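Local coordinates for protein 3-carboxy-cis,cis-muconate cycloisomerase (Acinetobacter calcoaceticus, PDB 1Q5N) that belongs to the fumarase/aspartase superfamily of enzymes, whose four-chain assemblies are built round bundles of long helices, at residues Asp182-Ile187 with Ala241-Ile246; Gln135-Ala140 with Ala176-Leu181; Ala189-Ala194 with Arg234-Glu239; Ala127-Gln132 with Leu337-Leu342. One frame throughout, in Å; residues are numbered along the deposited sequence.

Contact 1 of 4, residues Asp182-Ile187 with Ala241-Ile246; sequences DRINAI and ASVLGI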
loop_
_atom_site.group_PDB
_atom_site.type_symbol
_atom_site.label_atom_id
_atom_site.label_comp_id
_atom_site.label_asym_id
_atom_site.label_seq_id
_atom_site.Cartn_x
_atom_site.Cartn_y
_atom_site.Cartn_z
ATOM N N ASP A 182 13.222 0.730 -23.024
ATOM C CA ASP A 182 12.445 1.683 -23.767
ATOM C C ASP A 182 11.761 2.696 -22.829
ATOM O O ASP A 182 11.694 3.909 -23.124
ATOM C CB ASP A 182 11.368 0.985 -24.597
ATOM C CG ASP A 182 11.936 0.142 -25.775
ATOM O OD1 ASP A 182 13.126 0.294 -26.156
ATOM O OD2 ASP A 182 11.154 -0.675 -26.331
ATOM N N ARG A 183 11.221 2.195 -21.720
ATOM C CA ARG A 183 10.543 3.067 -20.771
ATOM C C ARG A 183 11.496 4.101 -20.187
ATOM O O ARG A 183 11.149 5.274 -20.086
ATOM C CB ARG A 183 9.951 2.256 -19.632
ATOM C CG ARG A 183 8.715 1.506 -20.024
ATOM C CD ARG A 183 8.227 0.638 -18.845
ATOM N NE ARG A 183 7.134 -0.201 -19.314
ATOM C CZ ARG A 183 7.200 -1.531 -19.390
ATOM N NH1 ARG A 183 8.308 -2.181 -19.013
ATOM N NH2 ARG A 183 6.158 -2.203 -19.876
ATOM N N ILE A 184 12.691 3.652 -19.825
ATOM C CA ILE A 184 13.691 4.552 -19.265
ATOM C C ILE A 184 14.039 5.668 -20.292
ATOM O O ILE A 184 14.032 6.845 -19.948
ATOM C CB ILE A 184 14.974 3.788 -18.869
ATOM C CG1 ILE A 184 14.705 2.977 -17.603
ATOM C CG2 ILE A 184 16.144 4.769 -18.708
ATOM C CD1 ILE A 184 15.866 2.188 -17.089
ATOM N N ASN A 185 14.289 5.299 -21.550
ATOM C CA ASN A 185 14.649 6.305 -22.528
ATOM C C ASN A 185 13.516 7.268 -22.801
ATOM O O ASN A 185 13.767 8.448 -23.001
ATOM C CB ASN A 185 15.130 5.669 -23.856
ATOM C CG ASN A 185 16.536 5.081 -23.735
ATOM O OD1 ASN A 185 17.440 5.696 -23.137
ATOM N ND2 ASN A 185 16.727 3.882 -24.289
ATOM N N ALA A 186 12.283 6.766 -22.825
ATOM C CA ALA A 186 11.138 7.609 -23.100
ATOM C C ALA A 186 10.779 8.661 -22.044
ATOM O O ALA A 186 10.122 9.614 -22.379
ATOM C CB ALA A 186 9.924 6.745 -23.363
ATOM N N ILE A 187 11.186 8.514 -20.787
ATOM C CA ILE A 187 10.816 9.506 -19.769
ATOM C C ILE A 187 11.893 10.564 -19.521
ATOM O O ILE A 187 11.632 11.607 -18.914
ATOM C CB ILE A 187 10.525 8.834 -18.369
ATOM C CG1 ILE A 187 11.824 8.278 -17.769
ATOM C CG2 ILE A 187 9.507 7.746 -18.512
ATOM C CD1 ILE A 187 11.642 7.869 -16.319
ATOM N N ALA A 241 9.573 6.810 -10.179
ATOM C CA ALA A 241 9.343 5.684 -9.242
ATOM C C ALA A 241 8.550 4.567 -9.935
ATOM O O ALA A 241 8.863 3.404 -9.759
ATOM C CB ALA A 241 8.569 6.143 -7.933
ATOM N N SER A 242 7.545 4.930 -10.729
ATOM C CA SER A 242 6.723 3.910 -11.385
ATOM C C SER A 242 7.516 2.973 -12.321
ATOM O O SER A 242 7.221 1.789 -12.426
ATOM C CB SER A 242 5.543 4.553 -12.166
ATOM O OG SER A 242 6.003 5.233 -13.314
ATOM N N VAL A 243 8.526 3.507 -12.986
ATOM C CA VAL A 243 9.344 2.713 -13.892
ATOM C C VAL A 243 10.295 1.799 -13.074
ATOM O O VAL A 243 10.492 0.635 -13.412
ATOM C CB VAL A 243 10.081 3.684 -14.850
ATOM C CG1 VAL A 243 11.186 2.953 -15.648
ATOM C CG2 VAL A 243 9.053 4.266 -15.829
ATOM N N LEU A 244 10.847 2.321 -11.976
ATOM C CA LEU A 244 11.712 1.532 -11.117
ATOM C C LEU A 244 10.842 0.408 -10.536
ATOM O O LEU A 244 11.294 -0.716 -10.417
ATOM C CB LEU A 244 12.308 2.395 -9.995
ATOM C CG LEU A 244 13.207 3.512 -10.574
ATOM C CD1 LEU A 244 13.622 4.433 -9.395
ATOM C CD2 LEU A 244 14.440 2.928 -11.364
ATOM N N GLY A 245 9.595 0.725 -10.193
ATOM C CA GLY A 245 8.694 -0.272 -9.663
ATOM C C GLY A 245 8.472 -1.432 -10.647
ATOM O O GLY A 245 8.442 -2.589 -10.226
ATOM N N ILE A 246 8.328 -1.144 -11.943
ATOM C CA ILE A 246 8.122 -2.192 -12.917
ATOM C C ILE A 246 9.379 -3.051 -13.057
ATOM O O ILE A 246 9.301 -4.277 -13.160
ATOM C CB ILE A 246 7.746 -1.607 -14.283
ATOM C CG1 ILE A 246 6.313 -1.053 -14.233
ATOM C CG2 ILE A 246 7.885 -2.667 -15.375
ATOM C CD1 ILE A 246 6.023 -0.160 -15.440
#
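Val243 points at the 182-187 helix and meets three of its side chains. Its CG1 lies 4.0 Å from Ile184 CG1, and the two side chains cross obliquely. The same methyl packs against Arg183 CB at 4.2 Å. Val243 CG2 faces Ile187 CG2 at 4.4 Å. One turn further on, Ile246 covers a face of the Arg183 guanidinium. Its CG2 is 3.7 Å from Arg183 NH1, and its CD1 sits above the plane toward the rim, 4.0 Å from Arg183 NE. The two side chains cross at about a right angle. No hydrogen bond joins the segments.

The charged end of Arg183 is held by other partners. NH2 forms salt bridges with Asp235 and Glu239 of the second subunit, and NH1 pairs with Asp180 of its own chain. These bonds help fix the flat group that Ile246 covers. Ile184 also packs on Ile247, while Leu244 is set against helix 323-351. The axes run nearly antiparallel, at 172° and 10.4 Å apart. Such side-by-side long helices are characteristic of the central bundle in the fumarase/aspartase superfamily, here next to a subunit interface.

Contact 2 of 4, residues Gln135-Ala140 with Ala176-Leu181; sequences QCYETA and AFKRDL
Phe177 turns its ring face to Cys136, the first contact along the 176-181 helix. Cys136 CB lies 3.8 Å from the centroid of the Phe177 ring and 18° off the ring normal, a CH-pi contact. Cys136 SG stands more obliquely, 4.8 Å from the same centroid, as a sulfur-aromatic contact. Nearer the backbone, Phe177 CB packs on Tyr137 CB at 4.0 Å. Val251 and Met254 of helix 235-261 also touch Phe177.

Lys178 comes next. Its CA lies over one face of the Tyr137 ring, toward the rim, and its CB is 3.4 Å from Tyr137 CE1. Lys178 CB also lies 3.5 Å from Tyr137 OH, so the phenol is met by the carbon part of the lysine. The two side chains lie side by side and point the same way. Tyr137 CG is set anti to the backbone N (chi1 180°), and from there the ring extends past Lys178 CB. The end of Lys178 leads away, and NZ makes a salt bridge with Asp182.

Arg179 makes a salt bridge through NE with Asp235 of the second subunit. Leu181 closes the row: its CD2 reaches Tyr137 CD2 at 3.9 Å, crossing the tyrosine at a slant. The contact is apolar and aromatic, between neighbouring antiparallel helices (151°) of the long helical bundle that marks this superfamily.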
loop_
_atom_site.group_PDB
_atom_site.type_symbol
_atom_site.label_atom_id
_atom_site.label_comp_id
_atom_site.label_asym_id
_atom_site.label_seq_id
_atom_site.Cartn_x
_atom_site.Cartn_y
_atom_site.Cartn_z
ATOM N N GLN A 135 22.960 -4.665 -19.100
ATOM C CA GLN A 135 23.733 -5.880 -18.913
ATOM C C GLN A 135 22.829 -7.105 -18.667
ATOM O O GLN A 135 23.137 -8.205 -19.145
ATOM C CB GLN A 135 24.679 -5.753 -17.736
ATOM C CG GLN A 135 25.744 -4.806 -17.968
ATOM C CD GLN A 135 26.613 -4.738 -16.768
ATOM O OE1 GLN A 135 27.465 -5.612 -16.563
ATOM N NE2 GLN A 135 26.402 -3.720 -15.932
ATOM N N CYS A 136 21.752 -6.916 -17.889
ATOM C CA CYS A 136 20.810 -7.990 -17.643
ATOM C C CYS A 136 20.236 -8.416 -18.995
ATOM O O CYS A 136 20.142 -9.606 -19.269
ATOM C CB CYS A 136 19.653 -7.549 -16.697
ATOM S SG CYS A 136 20.144 -7.528 -14.968
ATOM N N TYR A 137 19.840 -7.454 -19.823
ATOM C CA TYR A 137 19.284 -7.757 -21.153
ATOM C C TYR A 137 20.269 -8.595 -22.023
ATOM O O TYR A 137 19.920 -9.654 -22.565
ATOM C CB TYR A 137 18.961 -6.458 -21.850
ATOM C CG TYR A 137 18.379 -6.585 -23.246
ATOM C CD1 TYR A 137 17.313 -7.441 -23.504
ATOM C CD2 TYR A 137 18.811 -5.735 -24.276
ATOM C CE1 TYR A 137 16.680 -7.444 -24.705
ATOM C CE2 TYR A 137 18.173 -5.721 -25.514
ATOM C CZ TYR A 137 17.111 -6.564 -25.724
ATOM O OH TYR A 137 16.426 -6.488 -26.920
ATOM N N GLU A 138 21.498 -8.106 -22.133
ATOM C CA GLU A 138 22.548 -8.754 -22.910
ATOM C C GLU A 138 22.779 -10.165 -22.429
ATOM O O GLU A 138 22.759 -11.112 -23.237
ATOM C CB GLU A 138 23.857 -7.960 -22.820
ATOM C CG GLU A 138 23.791 -6.805 -23.790
ATOM C CD GLU A 138 24.970 -5.852 -23.682
ATOM O OE1 GLU A 138 25.829 -6.009 -22.765
ATOM O OE2 GLU A 138 25.018 -4.930 -24.519
ATOM N N THR A 139 23.014 -10.289 -21.126
ATOM C CA THR A 139 23.218 -11.591 -20.535
ATOM C C THR A 139 21.965 -12.505 -20.753
ATOM O O THR A 139 22.112 -13.667 -21.137
ATOM C CB THR A 139 23.553 -11.440 -19.060
ATOM O OG1 THR A 139 24.657 -10.536 -18.933
ATOM C CG2 THR A 139 23.916 -12.765 -18.443
ATOM N N ALA A 140 20.744 -11.997 -20.589
ATOM C CA ALA A 140 19.612 -12.896 -20.786
ATOM C C ALA A 140 19.539 -13.334 -22.251
ATOM O O ALA A 140 19.222 -14.488 -22.525
ATOM C CB ALA A 140 18.290 -12.244 -20.365
ATOM N N ALA A 176 11.328 -8.508 -21.571
ATOM C CA ALA A 176 10.784 -7.647 -20.529
ATOM C C ALA A 176 11.864 -6.574 -20.219
ATOM O O ALA A 176 11.559 -5.387 -20.031
ATOM C CB ALA A 176 10.450 -8.461 -19.277
ATOM N N PHE A 177 13.125 -6.983 -20.167
ATOM C CA PHE A 177 14.166 -6.001 -19.915
ATOM C C PHE A 177 14.235 -4.960 -21.066
ATOM O O PHE A 177 14.453 -3.760 -20.820
ATOM C CB PHE A 177 15.521 -6.672 -19.748
ATOM C CG PHE A 177 15.692 -7.340 -18.441
ATOM C CD1 PHE A 177 15.440 -6.635 -17.247
ATOM C CD2 PHE A 177 16.188 -8.628 -18.367
ATOM C CE1 PHE A 177 15.709 -7.196 -15.973
ATOM C CE2 PHE A 177 16.469 -9.218 -17.086
ATOM C CZ PHE A 177 16.228 -8.485 -15.888
ATOM N N LYS A 178 14.024 -5.410 -22.302
ATOM C CA LYS A 178 14.067 -4.484 -23.407
ATOM C C LYS A 178 12.940 -3.459 -23.268
ATOM O O LYS A 178 13.159 -2.285 -23.506
ATOM C CB LYS A 178 14.039 -5.261 -24.743
ATOM C CG LYS A 178 12.948 -4.940 -25.686
ATOM C CD LYS A 178 13.251 -3.805 -26.630
ATOM C CE LYS A 178 11.958 -3.554 -27.424
ATOM N NZ LYS A 178 12.025 -2.315 -28.285
ATOM N N ARG A 179 11.743 -3.872 -22.857
ATOM C CA ARG A 179 10.667 -2.879 -22.680
ATOM C C ARG A 179 11.030 -1.875 -21.535
ATOM O O ARG A 179 10.621 -0.704 -21.558
ATOM C CB ARG A 179 9.324 -3.575 -22.414
ATOM C CG ARG A 179 8.779 -4.292 -23.599
ATOM C CD ARG A 179 7.356 -4.774 -23.325
ATOM N NE ARG A 179 7.268 -5.815 -22.274
ATOM C CZ ARG A 179 7.605 -7.102 -22.433
ATOM N NH1 ARG A 179 8.072 -7.543 -23.594
ATOM N NH2 ARG A 179 7.430 -7.972 -21.453
ATOM N N ASP A 180 11.815 -2.323 -20.558
ATOM C CA ASP A 180 12.251 -1.439 -19.503
ATOM C C ASP A 180 13.240 -0.395 -20.047
ATOM O O ASP A 180 13.216 0.774 -19.636
ATOM C CB ASP A 180 12.934 -2.209 -18.383
ATOM C CG ASP A 180 11.960 -3.051 -17.581
ATOM O OD1 ASP A 180 10.764 -2.671 -17.496
ATOM O OD2 ASP A 180 12.397 -4.086 -17.022
ATOM N N LEU A 181 14.133 -0.839 -20.923
ATOM C CA LEU A 181 15.089 0.058 -21.554
ATOM C C LEU A 181 14.294 1.129 -22.359
ATOM O O LEU A 181 14.629 2.298 -22.336
ATOM C CB LEU A 181 16.002 -0.737 -22.481
ATOM C CG LEU A 181 17.446 -1.018 -22.085
ATOM C CD1 LEU A 181 17.817 -0.665 -20.674
ATOM C CD2 LEU A 181 17.669 -2.471 -22.368
#

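Contact 3 of 4, residues Ala189-Ala194 with Arg234-Glu239; sequences ARVLVA and RDRIVE
Arg190 meets Glu239 side-on, with the guanidinium and carboxylate planes only 20° apart, while the two side chains as a whole cross at about a right angle. Arg190 NE donates to Glu239 OE1 at 2.8 Å. That bond is almost straight (173°), lies in the guanidinium plane and uses the syn lone pair. Arg190 NH2 donates to Glu239 OE2 at 2.7 Å, somewhat out of both planes. Together they make a two-point salt bridge. The Arg190 chain bends at chi3 (60°), which places NE toward the carboxylate. Glu239 OE1 also pairs with Arg183 of the second subunit.

Arg236 is extended from CG to NE. Its NE donates to Arg190 O at 2.8 Å, nearly along the C=O axis. The carbonyl oxygen lies near the guanidinium plane, but the bond is bent at the hydrogen. A water bridges Arg236 NH2 and the same carbonyl, to which it donates, so two donors meet Arg190 O. Val193 CG2 packs across the arginine, 3.6 Å from Arg236 CD. Trp230 forms a cation-pi contact with Arg236. Between these polar links, Val191 CG2 lies 3.9 Å from Arg236 CB.

The grip falls where helix 166-191 gives way to an inverse gamma turn centred on Leu192. It ties that helix end to the first turn of helix 235-261.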
loop_
_atom_site.group_PDB
_atom_site.type_symbol
_atom_site.label_atom_id
_atom_site.label_comp_id
_atom_site.label_asym_id
_atom_site.label_seq_id
_atom_site.Cartn_x
_atom_site.Cartn_y
_atom_site.Cartn_z
ATOM N N ALA A 189 13.441 13.020 -21.180
ATOM C CA ALA A 189 13.178 14.409 -21.572
ATOM C C ALA A 189 12.147 15.130 -20.708
ATOM O O ALA A 189 12.290 16.317 -20.414
ATOM C CB ALA A 189 12.728 14.467 -23.042
ATOM N N ARG A 190 11.111 14.401 -20.318
ATOM C CA ARG A 190 10.018 14.938 -19.536
ATOM C C ARG A 190 10.306 15.072 -18.038
ATOM O O ARG A 190 9.802 15.968 -17.336
ATOM C CB ARG A 190 8.796 14.028 -19.727
ATOM C CG ARG A 190 7.635 14.355 -18.816
ATOM C CD ARG A 190 6.329 13.702 -19.244
ATOM N NE ARG A 190 6.474 12.247 -19.254
ATOM C CZ ARG A 190 6.462 11.513 -20.361
ATOM N NH1 ARG A 190 6.295 12.100 -21.550
ATOM N NH2 ARG A 190 6.663 10.215 -20.284
ATOM N N VAL A 191 11.185 14.220 -17.566
ATOM C CA VAL A 191 11.449 14.128 -16.162
ATOM C C VAL A 191 12.724 14.811 -15.591
ATOM O O VAL A 191 12.734 15.327 -14.454
ATOM C CB VAL A 191 11.395 12.594 -15.902
ATOM C CG1 VAL A 191 12.512 12.150 -15.087
ATOM C CG2 VAL A 191 10.042 12.203 -15.415
ATOM N N LEU A 192 13.796 14.814 -16.371
ATOM C CA LEU A 192 15.059 15.385 -15.914
ATOM C C LEU A 192 15.082 16.859 -16.265
ATOM O O LEU A 192 15.691 17.264 -17.253
ATOM C CB LEU A 192 16.218 14.644 -16.582
ATOM C CG LEU A 192 16.231 13.142 -16.263
ATOM C CD1 LEU A 192 17.427 12.482 -16.941
ATOM C CD2 LEU A 192 16.279 12.940 -14.737
ATOM N N VAL A 193 14.378 17.652 -15.459
ATOM C CA VAL A 193 14.268 19.080 -15.675
ATOM C C VAL A 193 14.655 19.785 -14.397
ATOM O O VAL A 193 14.576 19.200 -13.330
ATOM C CB VAL A 193 12.830 19.461 -16.050
ATOM C CG1 VAL A 193 12.472 18.841 -17.365
ATOM C CG2 VAL A 193 11.853 18.967 -14.955
ATOM N N ALA A 194 15.059 21.050 -14.512
ATOM C CA ALA A 194 15.477 21.857 -13.362
ATOM C C ALA A 194 14.277 22.410 -12.580
ATOM O O ALA A 194 13.163 22.446 -13.087
ATOM C CB ALA A 194 16.347 23.031 -13.844
ATOM N N ARG A 234 3.611 16.916 -8.934
ATOM C CA ARG A 234 4.712 15.966 -8.795
ATOM C C ARG A 234 4.757 14.738 -9.679
ATOM O O ARG A 234 5.469 13.775 -9.365
ATOM C CB ARG A 234 4.787 15.515 -7.305
ATOM C CG ARG A 234 4.540 16.627 -6.286
ATOM C CD ARG A 234 5.655 17.688 -6.321
ATOM N NE ARG A 234 6.930 17.179 -5.779
ATOM C CZ ARG A 234 8.104 17.807 -5.918
ATOM N NH1 ARG A 234 8.186 18.962 -6.591
ATOM N NH2 ARG A 234 9.198 17.308 -5.375
ATOM N N ASP A 235 3.993 14.754 -10.759
ATOM C CA ASP A 235 3.960 13.627 -11.675
ATOM C C ASP A 235 5.364 13.203 -12.139
ATOM O O ASP A 235 5.606 12.026 -12.317
ATOM C CB ASP A 235 3.088 13.988 -12.880
ATOM C CG ASP A 235 3.563 15.257 -13.548
ATOM O OD1 ASP A 235 3.434 16.367 -12.935
ATOM O OD2 ASP A 235 4.106 15.126 -14.659
ATOM N N ARG A 236 6.312 14.120 -12.295
ATOM C CA ARG A 236 7.639 13.689 -12.741
ATOM C C ARG A 236 8.381 12.746 -11.750
ATOM O O ARG A 236 9.113 11.818 -12.175
ATOM C CB ARG A 236 8.528 14.901 -13.052
ATOM C CG ARG A 236 8.173 15.602 -14.340
ATOM C CD ARG A 236 8.862 16.992 -14.390
ATOM N NE ARG A 236 8.479 17.774 -15.574
ATOM C CZ ARG A 236 7.599 18.774 -15.581
ATOM N NH1 ARG A 236 6.983 19.152 -14.462
ATOM N NH2 ARG A 236 7.340 19.397 -16.720
ATOM N N ILE A 237 8.185 12.983 -10.450
ATOM C CA ILE A 237 8.800 12.177 -9.413
ATOM C C ILE A 237 8.155 10.768 -9.413
ATOM O O ILE A 237 8.859 9.726 -9.386
ATOM C CB ILE A 237 8.582 12.819 -8.008
ATOM C CG1 ILE A 237 9.268 14.203 -7.935
ATOM C CG2 ILE A 237 9.113 11.903 -6.904
ATOM C CD1 ILE A 237 10.752 14.195 -8.232
ATOM N N VAL A 238 6.823 10.751 -9.446
ATOM C CA VAL A 238 6.079 9.522 -9.410
ATOM C C VAL A 238 6.418 8.694 -10.619
ATOM O O VAL A 238 6.599 7.467 -10.521
ATOM C CB VAL A 238 4.567 9.819 -9.374
ATOM C CG1 VAL A 238 3.753 8.519 -9.318
ATOM C CG2 VAL A 238 4.271 10.662 -8.150
ATOM N N GLU A 239 6.545 9.373 -11.764
ATOM C CA GLU A 239 6.807 8.678 -13.009
ATOM C C GLU A 239 8.115 7.909 -12.954
ATOM O O GLU A 239 8.178 6.744 -13.398
ATOM C CB GLU A 239 6.766 9.655 -14.180
ATOM C CG GLU A 239 7.016 9.003 -15.540
ATOM C CD GLU A 239 6.671 9.895 -16.723
ATOM O OE1 GLU A 239 6.820 11.127 -16.657
ATOM O OE2 GLU A 239 6.252 9.356 -17.737
HETATM O O HOH W 1 8.925 18.478 -19.031
#

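Contact 4 of 4, residues Ala127-Gln132 with Leu337-Leu342; sequences AIVQNQ and LTAGAL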
loop_
_atom_site.group_PDB
_atom_site.type_symbol
_atom_site.label_atom_id
_atom_site.label_comp_id
_atom_site.label_asym_id
_atom_site.label_seq_id
_atom_site.Cartn_x
_atom_site.Cartn_y
_atom_site.Cartn_z
ATOM N N ALA A 127 21.340 6.454 -14.645
ATOM C CA ALA A 127 22.414 6.026 -15.543
ATOM C C ALA A 127 22.892 4.658 -15.061
ATOM O O ALA A 127 23.065 3.748 -15.849
ATOM C CB ALA A 127 23.625 7.073 -15.539
ATOM N N ILE A 128 23.112 4.520 -13.761
ATOM C CA ILE A 128 23.538 3.238 -13.219
ATOM C C ILE A 128 22.463 2.164 -13.416
ATOM O O ILE A 128 22.784 1.077 -13.893
ATOM C CB ILE A 128 23.858 3.340 -11.729
ATOM C CG1 ILE A 128 25.137 4.137 -11.547
ATOM C CG2 ILE A 128 24.038 1.927 -11.102
ATOM C CD1 ILE A 128 25.354 4.490 -10.108
ATOM N N VAL A 129 21.195 2.460 -13.093
ATOM C CA VAL A 129 20.129 1.469 -13.240
ATOM C C VAL A 129 19.983 1.077 -14.701
ATOM O O VAL A 129 19.803 -0.108 -15.026
ATOM C CB VAL A 129 18.767 2.013 -12.695
ATOM C CG1 VAL A 129 17.605 1.210 -13.255
ATOM C CG2 VAL A 129 18.761 1.945 -11.193
ATOM N N GLN A 130 20.089 2.059 -15.593
ATOM C CA GLN A 130 19.935 1.763 -17.011
ATOM C C GLN A 130 21.066 0.828 -17.461
ATOM O O GLN A 130 20.858 -0.134 -18.203
ATOM C CB GLN A 130 19.957 3.046 -17.845
ATOM C CG GLN A 130 19.949 2.764 -19.332
ATOM C CD GLN A 130 19.563 3.959 -20.163
ATOM O OE1 GLN A 130 19.752 5.117 -19.762
ATOM N NE2 GLN A 130 19.010 3.689 -21.355
ATOM N N ASN A 131 22.269 1.103 -17.002
ATOM C CA ASN A 131 23.338 0.244 -17.402
ATOM C C ASN A 131 23.137 -1.181 -16.825
ATOM O O ASN A 131 23.466 -2.158 -17.488
ATOM C CB ASN A 131 24.677 0.829 -16.969
ATOM C CG ASN A 131 25.837 -0.000 -17.475
ATOM O OD1 ASN A 131 26.672 -0.455 -16.685
ATOM N ND2 ASN A 131 25.887 -0.241 -18.810
ATOM N N GLN A 132 22.605 -1.303 -15.609
ATOM C CA GLN A 132 22.358 -2.636 -15.043
ATOM C C GLN A 132 21.310 -3.356 -15.896
ATOM O O GLN A 132 21.457 -4.515 -16.220
ATOM C CB GLN A 132 21.838 -2.536 -13.632
ATOM C CG GLN A 132 22.834 -1.977 -12.652
ATOM C CD GLN A 132 22.199 -1.833 -11.271
ATOM O OE1 GLN A 132 21.262 -1.068 -11.113
ATOM N NE2 GLN A 132 22.697 -2.576 -10.278
ATOM N N LEU A 337 16.596 -0.102 -3.651
ATOM C CA LEU A 337 16.119 -1.489 -3.691
ATOM C C LEU A 337 16.143 -2.025 -5.119
ATOM O O LEU A 337 16.451 -3.219 -5.336
ATOM C CB LEU A 337 14.694 -1.620 -3.110
ATOM C CG LEU A 337 14.638 -1.429 -1.590
ATOM C CD1 LEU A 337 13.261 -1.115 -1.108
ATOM C CD2 LEU A 337 15.148 -2.686 -0.928
ATOM N N THR A 338 15.824 -1.162 -6.089
ATOM C CA THR A 338 15.802 -1.577 -7.484
ATOM C C THR A 338 17.229 -1.889 -7.990
ATOM O O THR A 338 17.463 -2.926 -8.646
ATOM C CB THR A 338 15.178 -0.476 -8.384
ATOM O OG1 THR A 338 13.842 -0.216 -7.968
ATOM C CG2 THR A 338 15.185 -0.910 -9.870
ATOM N N ALA A 339 18.177 -0.993 -7.693
ATOM C CA ALA A 339 19.572 -1.174 -8.116
ATOM C C ALA A 339 20.109 -2.411 -7.370
ATOM O O ALA A 339 20.825 -3.233 -7.949
ATOM C CB ALA A 339 20.412 0.106 -7.777
ATOM N N GLY A 340 19.752 -2.558 -6.084
ATOM C CA GLY A 340 20.179 -3.759 -5.354
ATOM C C GLY A 340 19.595 -5.044 -5.971
ATOM O O GLY A 340 20.285 -6.049 -6.178
ATOM N N ALA A 341 18.321 -5.014 -6.326
ATOM C CA ALA A 341 17.703 -6.214 -6.893
ATOM C C ALA A 341 18.305 -6.528 -8.273
ATOM O O ALA A 341 18.478 -7.687 -8.624
ATOM C CB ALA A 341 16.120 -6.039 -7.001
ATOM N N LEU A 342 18.600 -5.494 -9.050
ATOM C CA LEU A 342 19.208 -5.668 -10.376
ATOM C C LEU A 342 20.603 -6.242 -10.228
ATOM O O LEU A 342 20.994 -7.137 -10.974
ATOM C CB LEU A 342 19.310 -4.324 -11.098
ATOM C CG LEU A 342 18.010 -3.894 -11.696
ATOM C CD1 LEU A 342 18.116 -2.465 -12.164
ATOM C CD2 LEU A 342 17.717 -4.852 -12.840
#
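Two neighbouring long helices of the central bundle meet here through Val129 and Gln132 on one side and Ala339 and Leu342 on the other. The segments run in the same general direction, with axes 27° apart and 9.9 Å at closest approach. Val129 lies opposite Ala339 in register, and Gln132 opposite Leu342.

Gln132 carries the polar part of the contact. Its chi1 of -66° sets CG anti to the carbonyl carbon. The extended chain beyond CG carries the amide across to the other helix. Gln132 NE2 donates to the backbone Ala339 O at 3.1 Å. The bond is bent, with an N-H...O angle of 148°, and the donor is tilted from the carbonyl plane. Gln132 OE1 is turned toward carbon atoms instead. It lies 3.4 Å from Ala339 CA and 3.6 Å from Leu342 CD1. This oxygen is buried and has no hydrogen-bond partner in the model.

The apolar part is next to it. Val129 CG1 packs on Leu342 CD1 at 3.9 Å, and these two side chains cross at about a right angle. Val129 CG2 lies 4.2 Å from Ala339 CB. Leu342 CD1 is therefore shared between Val129 and the glutamine.

Other helices surround the pair: helix 15-20 touches Ile128 and Ala339, helix 235-261 packs on Thr338 and Leu342, and helix 290-311 on Leu337. Gln130 hydrogen-bonds Asn185 and Lys188 of helix 166-191.

How the contacts relate
All four contacts are buried. The centre of contact 4 is about 6 Å from the centre of the chain, the nearest of the four, and that of contact 3 about 17 Å, the farthest. Contacts 1 and 3 both join helix 166-191 to helix 235-261, and both touch the second subunit. Contact 1 is mostly aliphatic, whereas contact 3, at the helix ends, is mainly charged. Contact 2 pairs helix 166-191 with helix 110-146 through aromatic rings. Contact 4 pairs helix 110-146 with helix 323-351 and mixes apolar packing with one hydrogen bond from a side-chain amide to a backbone carbonyl. Contact 1 touches each of the others. Contact 3 touches neither contact 2 nor contact 4.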